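Local coordinates for protein putative ring-cleaving dioxygenase MhqO (Bacillus subtilis subsp. subtilis, PDB 3OAJ) that is a putative iron-dependent extradiol dioxygenase that may cleave the rings of aromatic compounds and so contribute to their degradation, at residues K5-G17 against G212-N224. Sequence-based numbering, arbitrary orientation.
Sequences KTMGIHHITAIVG and GAGTVHHIAWRAN. With ZN (zinc ion), chain C; SO4 (sulfate ion), chain D.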
loop_
_atom_site.group_PDB
_atom_site.type_symbol
_atom_site.label_atom_id
_atom_site.label_comp_id
_atom_site.label_asym_id
_atom_site.label_seq_id
_atom_site.Cartn_x
_atom_site.Cartn_y
_atom_site.Cartn_z
ATOM N N LYS A 5 14.212 10.619 -9.103
ATOM C CA LYS A 5 13.560 9.449 -9.713
ATOM C C LYS A 5 13.336 8.306 -8.721
ATOM O O LYS A 5 14.281 7.670 -8.279
ATOM C CB LYS A 5 14.403 8.932 -10.879
ATOM C CG LYS A 5 13.689 8.012 -11.843
ATOM C CD LYS A 5 14.523 7.775 -13.106
ATOM C CE LYS A 5 14.785 9.078 -13.870
ATOM N NZ LYS A 5 13.643 9.473 -14.751
ATOM N N THR A 6 12.082 8.021 -8.401
ATOM C CA THR A 6 11.749 6.906 -7.516
ATOM C C THR A 6 11.508 5.616 -8.301
ATOM O O THR A 6 10.937 5.637 -9.388
ATOM C CB THR A 6 10.506 7.241 -6.660
ATOM O OG1 THR A 6 10.205 6.149 -5.778
ATOM C CG2 THR A 6 9.267 7.511 -7.536
ATOM N N MET A 7 11.908 4.483 -7.737
ATOM C CA MET A 7 11.615 3.192 -8.351
ATOM C C MET A 7 10.126 2.863 -8.406
ATOM O O MET A 7 9.678 2.133 -9.291
ATOM C CB MET A 7 12.362 2.081 -7.618
ATOM C CG MET A 7 13.870 2.135 -7.862
ATOM S SD MET A 7 14.258 1.563 -9.528
ATOM C CE MET A 7 14.143 -0.191 -9.183
ATOM N N GLY A 8 9.353 3.439 -7.494
ATOM C CA GLY A 8 7.926 3.100 -7.433
ATOM C C GLY A 8 7.394 3.128 -6.017
ATOM O O GLY A 8 8.058 3.636 -5.101
ATOM N N ILE A 9 6.212 2.553 -5.833
ATOM C CA ILE A 9 5.592 2.493 -4.519
ATOM C C ILE A 9 6.438 1.625 -3.558
ATOM O O ILE A 9 6.932 0.537 -3.931
ATOM C CB ILE A 9 4.176 1.907 -4.632
ATOM C CG1 ILE A 9 3.267 2.808 -5.494
ATOM C CG2 ILE A 9 3.566 1.634 -3.239
ATOM C CD1 ILE A 9 1.970 2.119 -5.955
ATOM N N HIS A 10 6.615 2.138 -2.338
ATOM C CA HIS A 10 7.189 1.401 -1.225
ATOM C C HIS A 10 6.068 0.664 -0.492
ATOM O O HIS A 10 6.092 -0.551 -0.383
ATOM C CB HIS A 10 7.960 2.362 -0.286
ATOM C CG HIS A 10 8.701 1.683 0.818
ATOM N ND1 HIS A 10 8.071 1.191 1.944
ATOM C CD2 HIS A 10 10.023 1.437 0.988
ATOM C CE1 HIS A 10 8.971 0.647 2.745
ATOM N NE2 HIS A 10 10.164 0.809 2.206
ATOM N N HIS A 11 5.093 1.413 0.015
ATOM C CA HIS A 11 3.928 0.811 0.666
ATOM C C HIS A 11 2.761 1.780 0.556
ATOM O O HIS A 11 2.940 2.935 0.175
ATOM C CB HIS A 11 4.198 0.481 2.150
ATOM C CG HIS A 11 4.488 1.673 3.009
ATOM N ND1 HIS A 11 5.762 2.177 3.178
ATOM C CD2 HIS A 11 3.674 2.435 3.783
ATOM C CE1 HIS A 11 5.721 3.196 4.022
ATOM N NE2 HIS A 11 4.467 3.381 4.398
ATOM N N ILE A 12 1.568 1.276 0.850
ATOM C CA ILE A 12 0.374 2.080 0.976
ATOM C C ILE A 12 -0.222 1.767 2.342
ATOM O O ILE A 12 -0.208 0.636 2.812
ATOM C CB ILE A 12 -0.624 1.705 -0.165
ATOM C CG1 ILE A 12 -0.103 2.227 -1.509
ATOM C CG2 ILE A 12 -2.024 2.236 0.099
ATOM C CD1 ILE A 12 -0.760 1.594 -2.731
ATOM N N THR A 13 -0.792 2.791 2.968
ATOM C CA THR A 13 -1.301 2.668 4.322
ATOM C C THR A 13 -2.752 3.119 4.376
ATOM O O THR A 13 -3.111 4.184 3.866
ATOM C CB THR A 13 -0.431 3.468 5.307
ATOM O OG1 THR A 13 0.867 2.880 5.320
ATOM C CG2 THR A 13 -1.042 3.514 6.740
ATOM N N ALA A 14 -3.569 2.267 4.989
ATOM C CA ALA A 14 -5.004 2.504 5.077
ATOM C C ALA A 14 -5.553 2.318 6.483
ATOM O O ALA A 14 -5.030 1.534 7.264
ATOM C CB ALA A 14 -5.736 1.571 4.125
ATOM N N ILE A 15 -6.619 3.054 6.786
ATOM C CA ILE A 15 -7.357 2.859 8.026
ATOM C C ILE A 15 -8.503 1.911 7.697
ATOM O O ILE A 15 -9.214 2.110 6.711
ATOM C CB ILE A 15 -7.885 4.194 8.609
ATOM C CG1 ILE A 15 -6.705 5.111 8.965
ATOM C CG2 ILE A 15 -8.729 3.919 9.832
ATOM C CD1 ILE A 15 -7.097 6.492 9.515
ATOM N N VAL A 16 -8.642 0.854 8.498
ATOM C CA VAL A 16 -9.690 -0.156 8.279
ATOM C C VAL A 16 -10.378 -0.536 9.592
ATOM O O VAL A 16 -10.195 0.133 10.601
ATOM C CB VAL A 16 -9.130 -1.414 7.553
ATOM C CG1 VAL A 16 -8.671 -1.065 6.124
ATOM C CG2 VAL A 16 -8.013 -2.075 8.376
ATOM N N GLY A 17 -11.164 -1.613 9.559
ATOM C CA GLY A 17 -11.940 -2.091 10.709
ATOM C C GLY A 17 -11.228 -3.165 11.510
ATOM O O GLY A 17 -10.007 -3.162 11.616
ATOM N N GLY A 212 -10.895 8.757 7.369
ATOM C CA GLY A 212 -11.560 7.741 8.185
ATOM C C GLY A 212 -11.394 6.330 7.659
ATOM O O GLY A 212 -10.687 6.099 6.675
ATOM N N ALA A 213 -12.048 5.376 8.314
ATOM C CA ALA A 213 -11.940 3.968 7.935
ATOM C C ALA A 213 -12.477 3.713 6.534
ATOM O O ALA A 213 -13.412 4.372 6.087
ATOM C CB ALA A 213 -12.647 3.082 8.959
ATOM N N GLY A 214 -11.873 2.763 5.832
ATOM C CA GLY A 214 -12.274 2.491 4.468
ATOM C C GLY A 214 -11.718 3.489 3.470
ATOM O O GLY A 214 -12.243 3.630 2.381
ATOM N N THR A 215 -10.659 4.191 3.851
ATOM C CA THR A 215 -9.948 5.067 2.922
ATOM C C THR A 215 -8.453 4.832 3.036
ATOM O O THR A 215 -7.960 4.389 4.079
ATOM C CB THR A 215 -10.260 6.578 3.125
ATOM O OG1 THR A 215 -9.698 7.051 4.357
ATOM C CG2 THR A 215 -11.769 6.856 3.071
ATOM N N VAL A 216 -7.737 5.113 1.949
ATOM C CA VAL A 216 -6.279 5.067 1.969
ATOM C C VAL A 216 -5.772 6.345 2.619
ATOM O O VAL A 216 -6.160 7.443 2.218
ATOM C CB VAL A 216 -5.695 4.918 0.552
ATOM C CG1 VAL A 216 -4.172 4.992 0.597
ATOM C CG2 VAL A 216 -6.182 3.603 -0.068
ATOM N N HIS A 217 -4.890 6.193 3.607
ATOM C CA HIS A 217 -4.356 7.327 4.377
ATOM C C HIS A 217 -3.233 8.038 3.622
ATOM O O HIS A 217 -3.186 9.269 3.563
ATOM C CB HIS A 217 -3.858 6.866 5.753
ATOM C CG HIS A 217 -3.404 7.992 6.630
ATOM N ND1 HIS A 217 -4.231 8.601 7.548
ATOM C CD2 HIS A 217 -2.216 8.639 6.707
ATOM C CE1 HIS A 217 -3.569 9.566 8.164
ATOM N NE2 HIS A 217 -2.346 9.613 7.669
ATOM N N HIS A 218 -2.311 7.251 3.059
ATOM C CA HIS A 218 -1.217 7.818 2.279
ATOM C C HIS A 218 -0.536 6.784 1.405
ATOM O O HIS A 218 -0.744 5.565 1.573
ATOM C CB HIS A 218 -0.202 8.520 3.190
ATOM C CG HIS A 218 0.504 7.608 4.153
ATOM N ND1 HIS A 218 0.048 7.402 5.439
ATOM C CD2 HIS A 218 1.653 6.898 4.045
ATOM C CE1 HIS A 218 0.884 6.605 6.080
ATOM N NE2 HIS A 218 1.858 6.269 5.253
ATOM N N ILE A 219 0.264 7.279 0.459
ATOM C CA ILE A 219 1.051 6.427 -0.403
ATOM C C ILE A 219 2.531 6.766 -0.262
ATOM O O ILE A 219 2.910 7.934 -0.330
ATOM C CB ILE A 219 0.542 6.512 -1.882
ATOM C CG1 ILE A 219 1.371 5.602 -2.805
ATOM C CG2 ILE A 219 0.497 7.963 -2.401
ATOM C CD1 ILE A 219 0.654 5.218 -4.110
ATOM N N ALA A 220 3.354 5.731 -0.071
ATOM C CA ALA A 220 4.791 5.925 0.087
ATOM C C ALA A 220 5.545 5.468 -1.156
ATOM O O ALA A 220 5.278 4.394 -1.725
ATOM C CB ALA A 220 5.297 5.173 1.305
ATOM N N TRP A 221 6.477 6.319 -1.565
ATOM C CA TRP A 221 7.382 6.060 -2.675
ATOM C C TRP A 221 8.755 5.669 -2.152
ATOM O O TRP A 221 9.165 6.099 -1.085
ATOM C CB TRP A 221 7.477 7.327 -3.532
ATOM C CG TRP A 221 6.111 7.816 -3.922
ATOM C CD1 TRP A 221 5.379 8.774 -3.290
ATOM C CD2 TRP A 221 5.296 7.339 -5.003
ATOM N NE1 TRP A 221 4.165 8.919 -3.899
ATOM C CE2 TRP A 221 4.094 8.063 -4.963
ATOM C CE3 TRP A 221 5.478 6.378 -6.009
ATOM C CZ2 TRP A 221 3.065 7.858 -5.878
ATOM C CZ3 TRP A 221 4.448 6.173 -6.920
ATOM C CH2 TRP A 221 3.273 6.934 -6.861
ATOM N N ARG A 222 9.448 4.841 -2.912
ATOM C CA ARG A 222 10.755 4.304 -2.515
ATOM C C ARG A 222 11.911 5.277 -2.650
ATOM O O ARG A 222 12.001 6.035 -3.610
ATOM C CB ARG A 222 11.081 3.065 -3.350
ATOM C CG ARG A 222 10.143 1.903 -3.062
ATOM C CD ARG A 222 10.250 0.797 -4.076
ATOM N NE ARG A 222 11.567 0.191 -4.059
ATOM C CZ ARG A 222 11.977 -0.721 -4.923
ATOM N NH1 ARG A 222 11.164 -1.158 -5.878
ATOM N NH2 ARG A 222 13.199 -1.207 -4.817
ATOM N N ALA A 223 12.807 5.227 -1.668
ATOM C CA ALA A 223 14.151 5.780 -1.801
ATOM C C ALA A 223 15.102 4.615 -1.593
ATOM O O ALA A 223 14.802 3.716 -0.807
ATOM C CB ALA A 223 14.405 6.902 -0.775
ATOM N N ASN A 224 16.245 4.643 -2.269
ATOM C CA ASN A 224 17.204 3.537 -2.207
ATOM C C ASN A 224 17.804 3.302 -0.819
ATOM O O ASN A 224 18.040 2.165 -0.428
ATOM C CB ASN A 224 18.367 3.757 -3.191
ATOM C CG ASN A 224 17.920 3.857 -4.646
ATOM O OD1 ASN A 224 18.402 4.719 -5.399
ATOM N ND2 ASN A 224 17.026 2.979 -5.055
HETATM ZN ZN ZN C . 3.858 5.155 5.339
HETATM S S SO4 D . 3.692 4.694 7.777
HETATM O O1 SO4 D . 3.213 6.032 8.119
HETATM O O2 SO4 D . 3.887 3.851 8.940
HETATM O O3 SO4 D . 2.794 4.023 6.835
HETATM O O4 SO4 D . 5.017 4.860 7.171
HETATM O O HOH W 1 15.993 4.958 -7.279
HETATM O O HOH W 2 13.749 4.677 -5.557
HETATM O O HOH W 3 8.347 -0.239 -6.316
#
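The carbonyl oxygen Thr-13 O is gripped by two consecutive amides of the facing strand: His-217 N at 2.7 Å, in the carbonyl plane, and His-218 N at 3.3 Å. This is a classic beta bulge, and the antiparallel pair of strands 9-16 and 215-223 contains a second one, with the roles of the strands exchanged: His-10 and His-11 both face Ala-220, whose O takes a 2.7 Å bond from His-10 N and a weak one from His-11 N. Each bulge thus ends in a histidine that binds the metal.

Both of these histidines, His-11 and His-218, leave the same face of the sheet, and chi1 near +60° (63° and 64°), which tucks CG between the backbone N and C, turns the rings inward over the neighbouring strand. There NE2 of His-11 and NE2 of His-218 reach the zinc ion, the rings meeting rim to rim with planes 80° apart; Glu-266 is the third protein ligand. Each ring lies against the opposite strand, Ala-220 CB sitting 3.5 Å from the His-11 centroid and Thr-13 CB covering a face of His-218. Rotation of His-11 is fixed further by a straight 2.8 Å bond from its ND1 to ND1 of His-10. Thr-13 OG1 donates to sulfate O3 (2.7 Å), one of two sulfate oxygens on the metal.

On the face of Ile-12, its CG2 meets Val-216 CG1 and its CG1 lies beside Ile-219 CG1, while Ile-219 CD1 also touches Ile-9 CG1, the two side chains crossing at about a right angle. As in vicinal oxygen chelate enzymes, strands from two repeats build one metal site. Sulfate, probably from the crystallisation liquor, occupies coordination positions that, with iron, could serve substrate or oxygen.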